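Local atomic coordinates of BtGH115A (Bacteroides thetaiotaomicron, PDB entry 5BY3), a protein that removes 4-O-methyl-alpha-glucuronic acid from decorated arabinogalactans as a glycoside hydrolase of family GH115. Residues Thr195-Phe200 with Arg229-Lys234; Pro131-Ala136 with Leu203-Ala208; His581-Trp586 with Ala635-Asp640. All coordinates share one frame; numbering follows the deposited sequence.

Contact 1 (Thr195-Phe200 with Arg229-Lys234); sequences TNERIF and REAAKK
Phe-200 and Glu-197 reach for Ala-231 with the same first torsion: each CG stands anti to its own carbonyl carbon, beside the backbone N (chi1 -50° in Phe-200, -64° in Glu-197). The two residues are almost one helical turn apart, so the methyl group of Ala-231 is met from two points. CG of Glu-197 comes to 4.0 Å from CB of Ala-231, and CE2 of Phe-200 touches the same CB at 4.1 Å. The phenyl ring goes on past that methyl to the backbone behind it, where CE2 of Phe-200 lies 3.6 Å from N of Ala-232. Ala-232 adds its own CB, 4.0 Å from CE2 of Phe-200, with CZ close by. Back in its own helix, the ring has the carbonyl oxygen of Asn-196 over one face, offset toward the rim.

These are neighbouring helices of the TIM barrel. Helix 193-205 runs into strand 210-212, and helix 228-235 runs into the adjacent parallel strand 238-239, so they lie side by side in roughly the same direction, their segment axes 9.5 Å apart and inclined by 27°. The two small alanines let the phenylalanine ring lie close against the backbone of the second helix. The Phe-200 ring also meets Tyr-211 of strand 210-212, with the two planes steeply inclined.

At the more open margin, the extended chain of Glu-197 carries its carboxylate past Ala-231 to the aliphatic part of Lys-234, OE2 of Glu-197 being 4.3 Å from CD of Lys-234. The opposite charges stay apart, with NZ of Lys-234 6.2 Å from OE2 of Glu-197; the carboxylate makes its salt bridge to Arg-194 instead.

Contact 2 (Pro131-Ala136 with Leu203-Ala208); sequences PWEWWA and LLRLRA
Arg-205 reaches across to the loop 131-136 and meets it at several points along its side chain. CB sits 3.9 Å from CA of Pro-131. With CG anti to the carbonyl carbon (chi1 -73°) and the chain extended from there to NE, CD passes 3.7 Å from the carbonyl oxygen of Pro-131. NE then donates to a water, 3.0 Å away in the guanidinium plane, and that water donates in turn to OE1 of Glu-133 at 2.8 Å. At the tip, NH2 meets the same OE1 of Glu-133 directly at 3.1 Å. This salt bridge contains a weak hydrogen bond (126° at the hydrogen); the carboxylate and guanidinium planes stand 78° apart. NH1 turns to another acid, Asp-50, while OE1 of Glu-133 has a further salt bridge with Arg-49, so two arginines and two acids form a charge network that ties the loop and the helix end to helix 38-55. An alanine in place of Arg-205 would probably cost Asp-50 a salt-bridge partner and the water its N-H donor, and leave OE1 of Glu-133 with one arginine fewer to hold it.

Beside the charges runs an apolar patch. CD2 of Leu-206 packs 3.8 Å from CB of Pro-131, the two side chains crossing at about a right angle, and it also lies near CZ2 of Trp-132. The indole of Trp-132 is anchored elsewhere, through NE1 to Glu-445 of helix 441-452.

Arg-205 and Leu-206 sit where helix 193-205 ends. Arg-207, with positive phi, closes it in a Schellman motif (Ala-208 N to Leu-203 O, Arg-207 N to Leu-204 O), and the chain then enters strand 210-212: the alpha-to-beta connection of a TIM-barrel domain.

Contact 3 (His581-Trp586 with Ala635-Asp640); sequences HDKEDW and APMTAD
His-581 and Pro-636 mark the nearest approach of two irregular backbones, their CA atoms 7.2 Å apart, where helix 552-580 has just ended in a Schellman motif with Asp-582, of positive phi, as its C-prime residue. The imidazole of His-581 is the centre of the contact and is met both over a face and at an edge.

Over the face comes Met-637, modelled as selenomethionine. Its CG makes a CH-pi contact, 4.0 Å from the centroid of the His-581 ring and 20° off the normal, toward the CG-CD2 side of the ring. The chain bends at chi2 and again at chi3 (72°), and this last turn puts CE on the same side of the ring, 3.7 Å from ND1 of His-581. Between them the selenium hangs obliquely, 4.6 Å from the His-581 centroid. Its other flank is touched by the aliphatic chain of Lys-583, whose CD lies 4.2 Å from SE of Met-637; the lysine amino group makes a long, weak ion pair with Glu-523.

At the edge, near the ring plane, stands the carbonyl oxygen of Ala-635, 3.2 Å from NE2 of His-581. The carbonyl oxygen of Pro-636 is somewhat farther from that nitrogen, at 3.6 Å. ND1, on the other side of the ring, is hydrogen-bonded to the carbonyl oxygen of Gln-577 in the last turn of helix 552-580, which fixes the rotation of the imidazole.

A carbonyl acceptor at ND1 implies that this nitrogen probably carries a proton. With the ring held by that bond, one face is presented to the CG, selenium and CE of Met-637, so the join between the two loops rests largely on CH-pi and selenium-aromatic contacts at a partly exposed site.

Contacts 1 and 2 share helix 193-205: its first turns pack on the next barrel helix, its end on the loop 131-136. Their centres are 13 Å apart and they touch directly, O of Arg-198 lying 2.8 Å from NE1 of Trp-135 in a probable hydrogen bond, with Trp-134 packed by the Arg-198 guanidinium. The bound nickel, at Leu-404 and Asp-436, is about 13 Å from the side chain of Trp-132, too far for contact 2 to belong to its site. Contact 3 is remote, at the surface, its centre about 54 Å from that of contact 1 and about 47 Å from that of contact 2.

Contact 1 (Thr195-Phe200 with Arg229-Lys234)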
loop_
_atom_site.group_PDB
_atom_site.type_symbol
_atom_site.label_atom_id
_atom_site.label_comp_id
_atom_site.label_asym_id
_atom_site.label_seq_id
_atom_site.Cartn_x
_atom_site.Cartn_y
_atom_site.Cartn_z
ATOM N N THR A 195 11.120 -18.882 -4.349
ATOM C CA THR A 195 10.177 -17.893 -3.806
ATOM C C THR A 195 10.260 -16.519 -4.525
ATOM O O THR A 195 9.226 -15.942 -4.904
ATOM C CB THR A 195 10.358 -17.753 -2.309
ATOM O OG1 THR A 195 10.372 -19.070 -1.733
ATOM C CG2 THR A 195 9.248 -16.900 -1.700
ATOM N N ASN A 196 11.473 -16.034 -4.767
ATOM C CA ASN A 196 11.650 -14.739 -5.431
ATOM C C ASN A 196 11.149 -14.696 -6.884
ATOM O O ASN A 196 10.489 -13.727 -7.285
ATOM C CB ASN A 196 13.083 -14.216 -5.256
ATOM C CG ASN A 196 13.306 -13.611 -3.878
ATOM O OD1 ASN A 196 12.921 -12.458 -3.618
ATOM N ND2 ASN A 196 13.886 -14.396 -2.964
ATOM N N GLU A 197 11.397 -15.766 -7.649
ATOM C CA GLU A 197 10.800 -15.884 -8.977
ATOM C C GLU A 197 9.269 -15.741 -8.933
ATOM O O GLU A 197 8.682 -15.072 -9.800
ATOM C CB GLU A 197 11.231 -17.174 -9.656
ATOM C CG GLU A 197 12.731 -17.229 -9.915
ATOM C CD GLU A 197 13.211 -18.590 -10.404
ATOM O OE1 GLU A 197 12.789 -19.626 -9.819
ATOM O OE2 GLU A 197 14.033 -18.613 -11.354
ATOM N N ARG A 198 8.634 -16.352 -7.922
ATOM C CA ARG A 198 7.207 -16.186 -7.692
ATOM C C ARG A 198 6.781 -14.734 -7.410
ATOM O O ARG A 198 5.802 -14.273 -7.994
ATOM C CB ARG A 198 6.703 -17.106 -6.578
ATOM C CG ARG A 198 6.464 -18.544 -7.025
ATOM C CD ARG A 198 5.462 -18.709 -8.168
ATOM N NE ARG A 198 5.316 -20.137 -8.447
ATOM C CZ ARG A 198 4.588 -20.707 -9.412
ATOM N NH1 ARG A 198 3.870 -20.010 -10.308
ATOM N NH2 ARG A 198 4.597 -22.033 -9.472
ATOM N N ILE A 199 7.512 -14.041 -6.529
ATOM C CA ILE A 199 7.291 -12.624 -6.267
ATOM C C ILE A 199 7.481 -11.778 -7.523
ATOM O O ILE A 199 6.633 -10.911 -7.838
ATOM C CB ILE A 199 8.172 -12.109 -5.117
ATOM C CG1 ILE A 199 7.905 -12.963 -3.858
ATOM C CG2 ILE A 199 7.879 -10.634 -4.865
ATOM C CD1 ILE A 199 8.815 -12.669 -2.672
ATOM N N PHE A 200 8.544 -12.068 -8.275
ATOM C CA PHE A 200 8.800 -11.319 -9.492
ATOM C C PHE A 200 7.762 -11.531 -10.592
ATOM O O PHE A 200 7.419 -10.553 -11.305
ATOM C CB PHE A 200 10.218 -11.512 -10.012
ATOM C CG PHE A 200 11.314 -11.305 -8.985
ATOM C CD1 PHE A 200 11.187 -10.399 -7.941
ATOM C CD2 PHE A 200 12.510 -12.019 -9.095
ATOM C CE1 PHE A 200 12.214 -10.232 -7.027
ATOM C CE2 PHE A 200 13.543 -11.863 -8.164
ATOM C CZ PHE A 200 13.396 -10.960 -7.141
ATOM N N ARG A 229 20.089 -12.909 -6.560
ATOM C CA ARG A 229 20.614 -11.848 -7.403
ATOM C C ARG A 229 20.399 -12.166 -8.904
ATOM O O ARG A 229 19.860 -11.325 -9.672
ATOM C CB ARG A 229 22.084 -11.642 -7.046
ATOM C CG ARG A 229 22.787 -10.494 -7.742
ATOM C CD ARG A 229 24.283 -10.498 -7.448
ATOM N NE ARG A 229 24.917 -11.774 -7.778
ATOM C CZ ARG A 229 25.291 -12.149 -9.002
ATOM N NH1 ARG A 229 25.108 -11.338 -10.042
ATOM N NH2 ARG A 229 25.852 -13.346 -9.189
ATOM N N GLU A 230 20.747 -13.393 -9.295
ATOM C CA GLU A 230 20.549 -13.893 -10.678
ATOM C C GLU A 230 19.062 -14.016 -11.091
ATOM O O GLU A 230 18.708 -13.728 -12.255
ATOM C CB GLU A 230 21.307 -15.211 -10.890
ATOM C CG GLU A 230 22.831 -15.112 -10.662
ATOM C CD GLU A 230 23.318 -15.657 -9.299
ATOM O OE1 GLU A 230 22.758 -15.325 -8.207
ATOM O OE2 GLU A 230 24.304 -16.437 -9.326
ATOM N N ALA A 231 18.200 -14.401 -10.135
ATOM C CA ALA A 231 16.734 -14.433 -10.348
ATOM C C ALA A 231 16.184 -13.039 -10.671
ATOM O O ALA A 231 15.354 -12.860 -11.567
ATOM C CB ALA A 231 16.027 -15.028 -9.132
ATOM N N ALA A 232 16.664 -12.051 -9.936
ATOM C CA ALA A 232 16.291 -10.665 -10.164
ATOM C C ALA A 232 16.736 -10.170 -11.548
ATOM O O ALA A 232 16.034 -9.362 -12.183
ATOM C CB ALA A 232 16.878 -9.796 -9.063
ATOM N N LYS A 233 17.894 -10.651 -12.006
ATOM C CA LYS A 233 18.377 -10.333 -13.344
ATOM C C LYS A 233 17.487 -10.988 -14.414
ATOM O O LYS A 233 17.183 -10.372 -15.436
ATOM C CB LYS A 233 19.852 -10.746 -13.498
ATOM C CG LYS A 233 20.622 -10.093 -14.646
ATOM C CD LYS A 233 21.820 -10.957 -15.027
ATOM C CE LYS A 233 22.893 -10.157 -15.745
ATOM N NZ LYS A 233 23.858 -9.518 -14.798
ATOM N N LYS A 234 17.063 -12.226 -14.160
ATOM C CA LYS A 234 16.201 -12.985 -15.081
ATOM C C LYS A 234 14.856 -12.277 -15.290
ATOM O O LYS A 234 14.375 -12.182 -16.435
ATOM C CB LYS A 234 16.002 -14.420 -14.562
ATOM C CG LYS A 234 15.554 -15.420 -15.619
ATOM C CD LYS A 234 14.589 -16.475 -15.068
ATOM C CE LYS A 234 14.167 -17.478 -16.143
ATOM N NZ LYS A 234 13.488 -16.871 -17.328
#

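Contact 2 (Pro131-Ala136 with Leu203-Ala208)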
loop_
_atom_site.group_PDB
_atom_site.type_symbol
_atom_site.label_atom_id
_atom_site.label_comp_id
_atom_site.label_asym_id
_atom_site.label_seq_id
_atom_site.Cartn_x
_atom_site.Cartn_y
_atom_site.Cartn_z
ATOM N N PRO A 131 -3.465 -10.997 -12.241
ATOM C CA PRO A 131 -2.214 -10.992 -11.452
ATOM C C PRO A 131 -2.148 -12.037 -10.322
ATOM O O PRO A 131 -1.055 -12.512 -9.995
ATOM C CB PRO A 131 -2.202 -9.585 -10.832
ATOM C CG PRO A 131 -2.854 -8.742 -11.887
ATOM C CD PRO A 131 -3.895 -9.616 -12.568
ATOM N N TRP A 132 -3.294 -12.387 -9.750
ATOM C CA TRP A 132 -3.360 -13.285 -8.611
ATOM C C TRP A 132 -3.752 -14.741 -8.969
ATOM O O TRP A 132 -4.079 -15.548 -8.074
ATOM C CB TRP A 132 -4.318 -12.697 -7.601
ATOM C CG TRP A 132 -4.039 -11.262 -7.345
ATOM C CD1 TRP A 132 -4.605 -10.208 -7.956
ATOM C CD2 TRP A 132 -3.077 -10.737 -6.437
ATOM N NE1 TRP A 132 -4.069 -9.031 -7.472
ATOM C CE2 TRP A 132 -3.123 -9.337 -6.542
ATOM C CE3 TRP A 132 -2.176 -11.321 -5.545
ATOM C CZ2 TRP A 132 -2.327 -8.508 -5.777
ATOM C CZ3 TRP A 132 -1.377 -10.506 -4.777
ATOM C CH2 TRP A 132 -1.455 -9.106 -4.894
ATOM N N GLU A 133 -3.742 -15.032 -10.276
ATOM C CA GLU A 133 -3.777 -16.374 -10.860
ATOM C C GLU A 133 -3.161 -17.420 -9.927
ATOM O O GLU A 133 -3.805 -18.398 -9.533
ATOM C CB GLU A 133 -3.014 -16.310 -12.194
ATOM C CG GLU A 133 -2.660 -17.624 -12.877
ATOM C CD GLU A 133 -1.250 -18.094 -12.607
ATOM O OE1 GLU A 133 -0.284 -17.302 -12.738
ATOM O OE2 GLU A 133 -1.111 -19.295 -12.282
ATOM N N TRP A 134 -1.912 -17.197 -9.561
ATOM C CA TRP A 134 -1.233 -18.068 -8.637
ATOM C C TRP A 134 -1.356 -17.579 -7.194
ATOM O O TRP A 134 -1.586 -18.409 -6.298
ATOM C CB TRP A 134 0.232 -18.219 -9.025
ATOM C CG TRP A 134 0.883 -19.379 -8.292
ATOM C CD1 TRP A 134 0.804 -20.723 -8.609
ATOM C CD2 TRP A 134 1.710 -19.287 -7.123
ATOM N NE1 TRP A 134 1.532 -21.453 -7.701
ATOM C CE2 TRP A 134 2.092 -20.610 -6.777
ATOM C CE3 TRP A 134 2.178 -18.215 -6.351
ATOM C CZ2 TRP A 134 2.913 -20.892 -5.689
ATOM C CZ3 TRP A 134 2.994 -18.488 -5.257
ATOM C CH2 TRP A 134 3.351 -19.829 -4.930
ATOM N N TRP A 135 -1.214 -16.256 -6.990
ATOM C CA TRP A 135 -1.003 -15.675 -5.662
ATOM C C TRP A 135 -2.279 -15.582 -4.798
ATOM O O TRP A 135 -2.216 -15.477 -3.552
ATOM C CB TRP A 135 -0.284 -14.320 -5.759
ATOM C CG TRP A 135 1.248 -14.447 -5.838
ATOM C CD1 TRP A 135 2.036 -14.500 -6.991
ATOM C CD2 TRP A 135 2.152 -14.573 -4.736
ATOM N NE1 TRP A 135 3.357 -14.632 -6.644
ATOM C CE2 TRP A 135 3.459 -14.672 -5.274
ATOM C CE3 TRP A 135 1.988 -14.603 -3.333
ATOM C CZ2 TRP A 135 4.582 -14.818 -4.466
ATOM C CZ3 TRP A 135 3.103 -14.732 -2.529
ATOM C CH2 TRP A 135 4.395 -14.860 -3.102
ATOM N N ALA A 136 -3.431 -15.630 -5.451
ATOM C CA ALA A 136 -4.663 -15.847 -4.715
ATOM C C ALA A 136 -5.530 -16.916 -5.374
ATOM O O ALA A 136 -6.726 -16.962 -5.158
ATOM C CB ALA A 136 -5.424 -14.548 -4.517
ATOM N N LEU A 203 5.085 -9.200 -9.645
ATOM C CA LEU A 203 5.420 -7.795 -9.939
ATOM C C LEU A 203 5.307 -7.511 -11.408
ATOM O O LEU A 203 4.748 -6.500 -11.798
ATOM C CB LEU A 203 6.804 -7.419 -9.431
ATOM C CG LEU A 203 7.016 -7.480 -7.918
ATOM C CD1 LEU A 203 8.476 -7.202 -7.604
ATOM C CD2 LEU A 203 6.097 -6.543 -7.143
ATOM N N LEU A 204 5.780 -8.440 -12.231
ATOM C CA LEU A 204 5.597 -8.350 -13.683
ATOM C C LEU A 204 4.130 -8.205 -14.059
ATOM O O LEU A 204 3.741 -7.269 -14.789
ATOM C CB LEU A 204 6.222 -9.570 -14.374
ATOM C CG LEU A 204 7.763 -9.727 -14.427
ATOM C CD1 LEU A 204 8.223 -10.728 -15.481
ATOM C CD2 LEU A 204 8.493 -8.408 -14.638
ATOM N N ARG A 205 3.299 -9.090 -13.507
ATOM C CA ARG A 205 1.869 -9.074 -13.826
ATOM C C ARG A 205 1.190 -7.807 -13.308
ATOM O O ARG A 205 0.148 -7.414 -13.839
ATOM C CB ARG A 205 1.179 -10.288 -13.229
ATOM C CG ARG A 205 1.473 -11.589 -13.909
ATOM C CD ARG A 205 0.519 -12.635 -13.306
ATOM N NE ARG A 205 0.763 -14.027 -13.710
ATOM C CZ ARG A 205 0.611 -14.495 -14.948
ATOM N NH1 ARG A 205 0.260 -13.681 -15.948
ATOM N NH2 ARG A 205 0.847 -15.782 -15.206
ATOM N N LEU A 206 1.752 -7.210 -12.247
ATOM C CA LEU A 206 1.277 -5.941 -11.724
ATOM C C LEU A 206 1.904 -4.699 -12.403
ATOM O O LEU A 206 1.556 -3.549 -12.070
ATOM C CB LEU A 206 1.472 -5.894 -10.202
ATOM C CG LEU A 206 0.620 -6.792 -9.310
ATOM C CD1 LEU A 206 1.192 -6.820 -7.902
ATOM C CD2 LEU A 206 -0.833 -6.351 -9.311
ATOM N N ARG A 207 2.803 -4.959 -13.360
ATOM C CA ARG A 207 3.644 -3.957 -14.084
ATOM C C ARG A 207 4.561 -3.154 -13.176
ATOM O O ARG A 207 4.849 -2.007 -13.453
ATOM C CB ARG A 207 2.838 -2.982 -14.977
ATOM C CG ARG A 207 1.803 -3.579 -15.921
ATOM C CD ARG A 207 0.426 -3.371 -15.308
ATOM N NE ARG A 207 -0.596 -3.316 -16.343
ATOM C CZ ARG A 207 -1.809 -2.800 -16.213
ATOM N NH1 ARG A 207 -2.243 -2.246 -15.071
ATOM N NH2 ARG A 207 -2.585 -2.834 -17.273
ATOM N N ALA A 208 4.967 -3.744 -12.066
ATOM C CA ALA A 208 5.872 -3.128 -11.124
ATOM C C ALA A 208 7.263 -3.503 -11.611
ATOM O O ALA A 208 7.436 -4.521 -12.329
ATOM C CB ALA A 208 5.613 -3.668 -9.719
HETATM O O HOH W 1 1.527 -15.737 -11.356
#

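Contact 3 (His581-Trp586 with Ala635-Asp640)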
loop_
_atom_site.group_PDB
_atom_site.type_symbol
_atom_site.label_atom_id
_atom_site.label_comp_id
_atom_site.label_asym_id
_atom_site.label_seq_id
_atom_site.Cartn_x
_atom_site.Cartn_y
_atom_site.Cartn_z
ATOM N N HIS A 581 -18.609 -5.352 32.050
ATOM C CA HIS A 581 -19.677 -4.566 32.675
ATOM C C HIS A 581 -20.955 -5.389 32.973
ATOM O O HIS A 581 -22.009 -4.807 33.192
ATOM C CB HIS A 581 -20.024 -3.322 31.826
ATOM C CG HIS A 581 -18.927 -2.312 31.756
ATOM N ND1 HIS A 581 -17.918 -2.372 30.811
ATOM C CD2 HIS A 581 -18.679 -1.214 32.509
ATOM C CE1 HIS A 581 -17.089 -1.358 30.993
ATOM N NE2 HIS A 581 -17.534 -0.634 32.010
ATOM N N ASP A 582 -20.849 -6.725 32.988
ATOM C CA ASP A 582 -21.914 -7.612 33.494
ATOM C C ASP A 582 -23.158 -7.498 32.598
ATOM O O ASP A 582 -24.301 -7.501 33.073
ATOM C CB ASP A 582 -22.221 -7.258 34.976
ATOM C CG ASP A 582 -22.612 -8.460 35.825
ATOM O OD1 ASP A 582 -21.749 -9.350 36.039
ATOM O OD2 ASP A 582 -23.770 -8.485 36.315
ATOM N N LYS A 583 -22.910 -7.380 31.294
ATOM C CA LYS A 583 -23.969 -7.192 30.292
ATOM C C LYS A 583 -23.954 -8.279 29.207
ATOM O O LYS A 583 -24.738 -8.204 28.228
ATOM C CB LYS A 583 -23.852 -5.811 29.642
ATOM C CG LYS A 583 -23.835 -4.697 30.644
ATOM C CD LYS A 583 -24.469 -3.432 30.141
ATOM C CE LYS A 583 -25.293 -2.857 31.283
ATOM N NZ LYS A 583 -25.183 -1.380 31.315
ATOM N N GLU A 584 -23.055 -9.262 29.399
ATOM C CA GLU A 584 -22.790 -10.357 28.480
ATOM C C GLU A 584 -21.985 -11.444 29.115
ATOM O O GLU A 584 -21.249 -11.193 30.072
ATOM C CB GLU A 584 -21.967 -9.887 27.291
ATOM C CG GLU A 584 -22.797 -9.628 26.045
ATOM C CD GLU A 584 -23.374 -10.898 25.433
ATOM O OE1 GLU A 584 -23.031 -12.021 25.906
ATOM O OE2 GLU A 584 -24.184 -10.753 24.482
ATOM N N ASP A 585 -22.070 -12.640 28.534
ATOM C CA ASP A 585 -21.309 -13.778 29.005
ATOM C C ASP A 585 -19.960 -13.884 28.326
ATOM O O ASP A 585 -19.852 -13.854 27.107
ATOM C CB ASP A 585 -22.087 -15.086 28.840
ATOM C CG ASP A 585 -21.795 -16.069 29.966
ATOM O OD1 ASP A 585 -20.722 -16.739 29.938
ATOM O OD2 ASP A 585 -22.646 -16.142 30.889
ATOM N N TRP A 586 -18.940 -14.047 29.157
ATOM C CA TRP A 586 -17.551 -14.177 28.746
ATOM C C TRP A 586 -17.250 -15.283 27.744
ATOM O O TRP A 586 -16.260 -15.201 26.993
ATOM C CB TRP A 586 -16.697 -14.388 29.977
ATOM C CG TRP A 586 -16.413 -13.137 30.725
ATOM C CD1 TRP A 586 -16.982 -12.731 31.900
ATOM C CD2 TRP A 586 -15.467 -12.117 30.350
ATOM N NE1 TRP A 586 -16.444 -11.522 32.284
ATOM C CE2 TRP A 586 -15.506 -11.124 31.362
ATOM C CE3 TRP A 586 -14.591 -11.948 29.254
ATOM C CZ2 TRP A 586 -14.706 -9.960 31.310
ATOM C CZ3 TRP A 586 -13.762 -10.802 29.220
ATOM C CH2 TRP A 586 -13.839 -9.821 30.233
ATOM N N ALA A 635 -15.085 1.338 36.379
ATOM C CA ALA A 635 -15.902 2.426 35.842
ATOM C C ALA A 635 -17.213 1.934 35.175
ATOM O O ALA A 635 -17.328 0.756 34.854
ATOM C CB ALA A 635 -15.074 3.238 34.863
ATOM N N PRO A 636 -18.204 2.835 34.976
ATOM C CA PRO A 636 -19.344 2.487 34.109
ATOM C C PRO A 636 -19.016 2.604 32.611
ATOM O O PRO A 636 -17.898 2.939 32.259
ATOM C CB PRO A 636 -20.417 3.514 34.499
ATOM C CG PRO A 636 -19.671 4.674 35.057
ATOM C CD PRO A 636 -18.397 4.139 35.649
HETATM N N MSE A 637 -20.007 2.343 31.740
HETATM C CA MSE A 637 -19.925 2.403 30.273
HETATM C C MSE A 637 -20.065 3.827 29.884
HETATM O O MSE A 637 -20.740 4.596 30.564
HETATM C CB MSE A 637 -21.065 1.680 29.541
HETATM C CG MSE A 637 -21.208 0.233 29.993
HETATM SE SE MSE A 637 -21.405 -1.041 28.515
HETATM C CE MSE A 637 -19.547 -0.930 27.863
ATOM N N THR A 638 -19.426 4.194 28.778
ATOM C CA THR A 638 -19.689 5.484 28.137
ATOM C C THR A 638 -21.187 5.561 27.916
ATOM O O THR A 638 -21.801 4.605 27.476
ATOM C CB THR A 638 -18.906 5.618 26.809
ATOM O OG1 THR A 638 -17.508 5.585 27.112
ATOM C CG2 THR A 638 -19.251 6.919 26.071
ATOM N N ALA A 639 -21.753 6.696 28.299
ATOM C CA ALA A 639 -23.153 7.012 28.098
ATOM C C ALA A 639 -23.323 7.517 26.683
ATOM O O ALA A 639 -22.429 8.175 26.136
ATOM C CB ALA A 639 -23.595 8.070 29.092
ATOM N N ASP A 640 -24.474 7.187 26.104
ATOM C CA ASP A 640 -24.887 7.676 24.800
ATOM C C ASP A 640 -25.132 9.165 24.957
ATOM O O ASP A 640 -25.688 9.613 25.959
ATOM C CB ASP A 640 -26.174 6.948 24.402
ATOM C CG ASP A 640 -26.244 6.618 22.932
ATOM O OD1 ASP A 640 -25.249 6.125 22.344
ATOM O OD2 ASP A 640 -27.326 6.839 22.358
#